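D-3-phosphoglycerate dehydrogenase oxidoreductase protein (Ralstonia solanacearum, PDB 3GG9) probably acts as an NAD-dependent D-3-phosphoglycerate dehydrogenase of the D-isomer specific 2-hydroxyacid dehydrogenase family. Local coordinates at residues A[161-166]-A[216-221]; A[251-256]-A[275-280]. All coordinates share one frame; numbering follows the deposited sequence.

Interaction 1: A[161-166]-A[216-221]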
loop_
_atom_site.group_PDB
_atom_site.type_symbol
_atom_site.label_atom_id
_atom_site.label_comp_id
_atom_site.label_asym_id
_atom_site.label_seq_id
_atom_site.Cartn_x
_atom_site.Cartn_y
_atom_site.Cartn_z
ATOM N N GLN A 161 -17.319 1.718 1.466
ATOM C CA GLN A 161 -17.124 2.965 0.740
ATOM C C GLN A 161 -17.338 2.794 -0.758
ATOM O O GLN A 161 -17.413 1.686 -1.276
ATOM C CB GLN A 161 -15.713 3.495 0.985
ATOM C CG GLN A 161 -15.438 3.750 2.436
ATOM C CD GLN A 161 -15.817 5.147 2.823
ATOM O OE1 GLN A 161 -15.040 6.085 2.627
ATOM N NE2 GLN A 161 -17.026 5.308 3.364
ATOM N N THR A 162 -17.456 3.915 -1.450
ATOM C CA THR A 162 -17.689 3.903 -2.886
ATOM C C THR A 162 -16.413 4.069 -3.712
ATOM O O THR A 162 -15.683 5.077 -3.593
ATOM C CB THR A 162 -18.797 4.926 -3.296
ATOM O OG1 THR A 162 -20.032 4.590 -2.642
ATOM C CG2 THR A 162 -19.031 4.909 -4.794
ATOM N N LEU A 163 -16.165 3.069 -4.550
ATOM C CA LEU A 163 -15.095 3.076 -5.546
ATOM C C LEU A 163 -15.637 3.424 -6.933
ATOM O O LEU A 163 -16.427 2.663 -7.511
ATOM C CB LEU A 163 -14.408 1.706 -5.587
ATOM C CG LEU A 163 -13.310 1.486 -6.640
ATOM C CD1 LEU A 163 -12.116 2.434 -6.425
ATOM C CD2 LEU A 163 -12.852 0.015 -6.715
ATOM N N GLY A 164 -15.226 4.584 -7.457
ATOM C CA GLY A 164 -15.502 4.956 -8.841
ATOM C C GLY A 164 -14.413 4.466 -9.799
ATOM O O GLY A 164 -13.213 4.681 -9.576
ATOM N N ILE A 165 -14.827 3.740 -10.830
ATOM C CA ILE A 165 -13.913 3.277 -11.875
ATOM C C ILE A 165 -14.256 3.998 -13.172
ATOM O O ILE A 165 -15.310 3.757 -13.772
ATOM C CB ILE A 165 -13.949 1.723 -12.038
ATOM C CG1 ILE A 165 -13.551 1.015 -10.725
ATOM C CG2 ILE A 165 -13.099 1.276 -13.215
ATOM C CD1 ILE A 165 -12.140 1.363 -10.202
ATOM N N PHE A 166 -13.366 4.900 -13.583
ATOM C CA PHE A 166 -13.481 5.599 -14.863
ATOM C C PHE A 166 -12.690 4.864 -15.970
ATOM O O PHE A 166 -11.487 5.091 -16.138
ATOM C CB PHE A 166 -13.009 7.060 -14.686
ATOM C CG PHE A 166 -13.421 8.009 -15.803
ATOM C CD1 PHE A 166 -13.300 9.387 -15.616
ATOM C CD2 PHE A 166 -13.954 7.552 -17.019
ATOM C CE1 PHE A 166 -13.663 10.296 -16.632
ATOM C CE2 PHE A 166 -14.321 8.441 -18.039
ATOM C CZ PHE A 166 -14.174 9.823 -17.843
ATOM N N SER A 216 -17.961 9.031 -5.432
ATOM C CA SER A 216 -16.836 8.146 -5.126
ATOM C C SER A 216 -16.032 8.604 -3.926
ATOM O O SER A 216 -15.703 9.783 -3.806
ATOM C CB SER A 216 -15.899 8.030 -6.327
ATOM O OG SER A 216 -16.573 7.529 -7.460
ATOM N N ASP A 217 -15.704 7.673 -3.039
ATOM C CA ASP A 217 -14.756 7.954 -1.965
ATOM C C ASP A 217 -13.333 7.779 -2.500
ATOM O O ASP A 217 -12.397 8.440 -2.064
ATOM C CB ASP A 217 -15.031 7.047 -0.758
ATOM C CG ASP A 217 -16.414 7.282 -0.162
ATOM O OD1 ASP A 217 -16.648 8.376 0.403
ATOM O OD2 ASP A 217 -17.276 6.380 -0.264
ATOM N N VAL A 218 -13.196 6.866 -3.456
ATOM C CA VAL A 218 -11.954 6.634 -4.176
ATOM C C VAL A 218 -12.362 6.597 -5.646
ATOM O O VAL A 218 -13.296 5.892 -6.028
ATOM C CB VAL A 218 -11.290 5.284 -3.732
ATOM C CG1 VAL A 218 -10.130 4.892 -4.641
ATOM C CG2 VAL A 218 -10.841 5.338 -2.253
ATOM N N LEU A 219 -11.688 7.389 -6.471
ATOM C CA LEU A 219 -11.964 7.372 -7.901
ATOM C C LEU A 219 -10.680 7.045 -8.640
ATOM O O LEU A 219 -9.671 7.756 -8.535
ATOM C CB LEU A 219 -12.576 8.698 -8.375
ATOM C CG LEU A 219 -13.193 8.717 -9.789
ATOM C CD1 LEU A 219 -14.245 9.809 -9.851
ATOM C CD2 LEU A 219 -12.179 8.879 -10.936
ATOM N N SER A 220 -10.714 5.969 -9.407
ATOM C CA SER A 220 -9.519 5.573 -10.106
ATOM C C SER A 220 -9.740 5.556 -11.593
ATOM O O SER A 220 -10.746 4.997 -12.077
ATOM C CB SER A 220 -9.005 4.226 -9.605
ATOM O OG SER A 220 -7.772 3.939 -10.225
ATOM N N VAL A 221 -8.782 6.158 -12.304
ATOM C CA VAL A 221 -8.825 6.342 -13.777
ATOM C C VAL A 221 -8.064 5.281 -14.582
ATOM O O VAL A 221 -6.855 5.109 -14.416
ATOM C CB VAL A 221 -8.291 7.763 -14.175
ATOM C CG1 VAL A 221 -8.552 8.024 -15.642
ATOM C CG2 VAL A 221 -8.999 8.791 -13.371
#
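T162 and D217 join at the N-terminal end of two neighbouring parallel strands, 162-166 and 218-221, in the seven-stranded sheet of the Rossmann-type NAD-binding domain. The short axes run 17° apart, and L163-V218, G164-L219, I165-S220 and F166-V221 pair in register. The contact is reciprocal at T162 and D217. D217 has CG anti to its own carbonyl carbon (chi1 -62°), which brings OD2 within 2.7 Å of T162 N; this nearly straight bond uses the anti lone pair of OD2. In return T162 O takes two amides, D217 N at 2.7 Å and V218 N at 3.1 Å, the first of them bent at its hydrogen. The other carboxylate oxygen, D217 OD1, forms a salt bridge with K242. Flat against this carboxylate lies the amide of Q161, the two planes 15° apart and OE1 3.3 Å from D217 CG.

At the far end, F166 N is hydrogen-bonded to S220 O. The F166 side chain leaves on the face it shares with L219 and V221. Its CB lies 4.2 Å from L219 CD2, while the ring leads away from strand 218-221 onto L212 and F213 of helix 209-215, joining sheet and helix. L163 and V218, on the opposite face, meet through methyls and touch helix 109-123. Between the two ends, G164 has no side chain, and S216 OG, hydrogen-bonded to L212 O, comes to 3.1 Å from G164 CA.

Interaction 2: A[251-256]-A[275-280]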
loop_
_atom_site.group_PDB
_atom_site.type_symbol
_atom_site.label_atom_id
_atom_site.label_comp_id
_atom_site.label_asym_id
_atom_site.label_seq_id
_atom_site.Cartn_x
_atom_site.Cartn_y
_atom_site.Cartn_z
ATOM N N SER A 251 -2.764 5.988 -15.056
ATOM C CA SER A 251 -2.893 5.821 -16.505
ATOM C C SER A 251 -1.958 6.743 -17.285
ATOM O O SER A 251 -0.839 6.344 -17.654
ATOM C CB SER A 251 -4.342 6.007 -16.937
ATOM O OG SER A 251 -5.152 4.891 -16.562
ATOM N N ARG A 252 -2.436 7.954 -17.569
ATOM C CA ARG A 252 -1.626 8.981 -18.224
ATOM C C ARG A 252 -1.991 10.333 -17.610
ATOM O O ARG A 252 -3.164 10.585 -17.302
ATOM C CB ARG A 252 -1.865 9.016 -19.747
ATOM C CG ARG A 252 -1.281 7.849 -20.581
ATOM C CD ARG A 252 0.255 7.800 -20.607
ATOM N NE ARG A 252 0.859 9.031 -21.124
ATOM C CZ ARG A 252 1.116 9.282 -22.410
ATOM N NH1 ARG A 252 0.821 8.389 -23.347
ATOM N NH2 ARG A 252 1.671 10.443 -22.767
ATOM N N ALA A 253 -0.988 11.195 -17.414
ATOM C CA ALA A 253 -1.214 12.529 -16.805
ATOM C C ALA A 253 -2.138 13.452 -17.610
ATOM O O ALA A 253 -2.918 14.238 -17.051
ATOM C CB ALA A 253 0.126 13.223 -16.566
ATOM N N GLU A 254 -2.076 13.320 -18.923
ATOM C CA GLU A 254 -2.752 14.221 -19.845
ATOM C C GLU A 254 -4.242 13.902 -19.998
ATOM O O GLU A 254 -4.975 14.638 -20.666
ATOM C CB GLU A 254 -2.039 14.201 -21.207
ATOM C CG GLU A 254 -0.571 14.660 -21.168
ATOM C CD GLU A 254 0.457 13.523 -20.994
ATOM O OE1 GLU A 254 1.641 13.783 -21.295
ATOM O OE2 GLU A 254 0.109 12.391 -20.551
ATOM N N LEU A 255 -4.692 12.819 -19.365
ATOM C CA LEU A 255 -6.127 12.583 -19.178
ATOM C C LEU A 255 -6.818 13.675 -18.365
ATOM O O LEU A 255 -8.008 13.891 -18.524
ATOM C CB LEU A 255 -6.383 11.245 -18.497
ATOM C CG LEU A 255 -5.970 9.976 -19.244
ATOM C CD1 LEU A 255 -6.196 8.753 -18.367
ATOM C CD2 LEU A 255 -6.729 9.829 -20.541
ATOM N N VAL A 256 -6.077 14.328 -17.472
ATOM C CA VAL A 256 -6.589 15.466 -16.714
ATOM C C VAL A 256 -6.062 16.712 -17.403
ATOM O O VAL A 256 -4.895 16.757 -17.782
ATOM C CB VAL A 256 -6.105 15.460 -15.241
ATOM C CG1 VAL A 256 -6.724 16.613 -14.441
ATOM C CG2 VAL A 256 -6.435 14.130 -14.570
ATOM N N ILE A 275 -0.776 9.374 -7.582
ATOM C CA ILE A 275 -0.492 9.361 -9.020
ATOM C C ILE A 275 0.813 8.621 -9.326
ATOM O O ILE A 275 1.755 8.629 -8.532
ATOM C CB ILE A 275 -0.522 10.787 -9.683
ATOM C CG1 ILE A 275 0.590 11.686 -9.152
ATOM C CG2 ILE A 275 -1.910 11.501 -9.556
ATOM C CD1 ILE A 275 1.680 11.836 -10.112
ATOM N N ASP A 276 0.875 8.031 -10.511
ATOM C CA ASP A 276 2.042 7.247 -10.912
ATOM C C ASP A 276 2.626 7.796 -12.209
ATOM O O ASP A 276 3.638 7.339 -12.666
ATOM C CB ASP A 276 1.647 5.762 -11.044
ATOM C CG ASP A 276 2.835 4.846 -11.360
ATOM O OD1 ASP A 276 3.794 4.809 -10.561
ATOM O OD2 ASP A 276 2.799 4.138 -12.405
ATOM N N VAL A 277 2.014 8.836 -12.765
ATOM C CA VAL A 277 2.356 9.270 -14.110
ATOM C C VAL A 277 2.420 10.792 -14.159
ATOM O O VAL A 277 1.609 11.474 -13.526
ATOM C CB VAL A 277 1.316 8.767 -15.170
ATOM C CG1 VAL A 277 1.442 7.268 -15.367
ATOM C CG2 VAL A 277 -0.133 9.153 -14.760
ATOM N N PHE A 278 3.390 11.297 -14.908
ATOM C CA PHE A 278 3.609 12.733 -15.065
ATOM C C PHE A 278 3.677 13.109 -16.547
ATOM O O PHE A 278 3.984 12.259 -17.383
ATOM C CB PHE A 278 4.924 13.119 -14.399
ATOM C CG PHE A 278 4.929 12.948 -12.903
ATOM C CD1 PHE A 278 4.674 14.040 -12.066
ATOM C CD2 PHE A 278 5.210 11.710 -12.326
ATOM C CE1 PHE A 278 4.693 13.899 -10.685
ATOM C CE2 PHE A 278 5.214 11.548 -10.938
ATOM C CZ PHE A 278 4.977 12.650 -10.116
ATOM N N GLU A 279 3.423 14.384 -16.868
ATOM C CA GLU A 279 3.492 14.861 -18.259
ATOM C C GLU A 279 4.900 14.747 -18.828
ATOM O O GLU A 279 5.090 14.437 -20.001
ATOM C CB GLU A 279 3.033 16.314 -18.381
ATOM C CG GLU A 279 1.555 16.540 -18.166
ATOM C CD GLU A 279 1.220 16.750 -16.712
ATOM O OE1 GLU A 279 2.155 16.743 -15.876
ATOM O OE2 GLU A 279 0.023 16.927 -16.407
ATOM N N THR A 280 5.883 15.014 -17.979
ATOM C CA THR A 280 7.274 14.892 -18.350
ATOM C C THR A 280 7.911 13.902 -17.392
ATOM O O THR A 280 7.716 14.003 -16.185
ATOM C CB THR A 280 7.980 16.270 -18.250
ATOM O OG1 THR A 280 7.424 17.151 -19.237
ATOM C CG2 THR A 280 9.466 16.148 -18.483
HETATM O O HOH W 1 1.736 10.769 -18.584
HETATM O O HOH W 2 3.754 12.067 -21.068
HETATM O O HOH W 3 -2.288 17.061 -17.437
#
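A253 and E279 pack where two loops meet, those that follow the adjacent parallel strands 246-249 and 272-275 of the Rossmann-type domain. A253 CB points at the backbone of segment 275-280 and lies 3.5 Å from E279 N. The E279 side chain then runs alongside this methyl. Its CB is 4.1 Å from E254 OE1. CG stands 4.0 Å from A253 CB and also meets E254 CG, the two glutamate chains running antiparallel alongside one another. A bend at chi2 (87°) brings CD and OE2 each to 3.7 Å from A253 CB. At the tip, OE1 binds a glycerol, probably from the crystallisation liquor, and a water lies within bonding distance of both OE2 and V256 O.

V277 fills the other end of the contact with its two methyls: CG1 comes to 3.4 Å from S251 O, and CG2 lies 3.5 Å from A253 N. That amide donates to a second water, which can in turn donate to F278 O. A third water lies within bonding distance of E254 OE1 and E279 O.

No direct hydrogen bond crosses between the segments. The carboxylates are turned 78° apart, with E254 OE1 and E279 OE2 6.0 Å from each other. The contact therefore rests on van der Waals packing of methyls against backbone atoms, and on waters that span the two loops.

In the fold
Strand 162-166 opens interaction 1. The chain then passes through strands 185-189 and 204-205, on the other side of 162-166, before helix 209-215 returns it to strand 218-221 and closes a loop of 49 intervening residues. Next in the sheet comes strand 246-249, which leads into segment 251-256. Interaction 2 closes after 18 further residues, through helix 260-267 and strand 272-275. The two loops follow in series, neither nesting nor crossing. The centres of the two interactions are about 17 Å apart, yet the interactions touch: V221 O lies 2.7 Å from S251 OG, a probable hydrogen bond, and V221 CG1 packs on L255 CD1. Interaction 1 thus joins the sheet's middle strands, and interaction 2 the loops beyond two later ones.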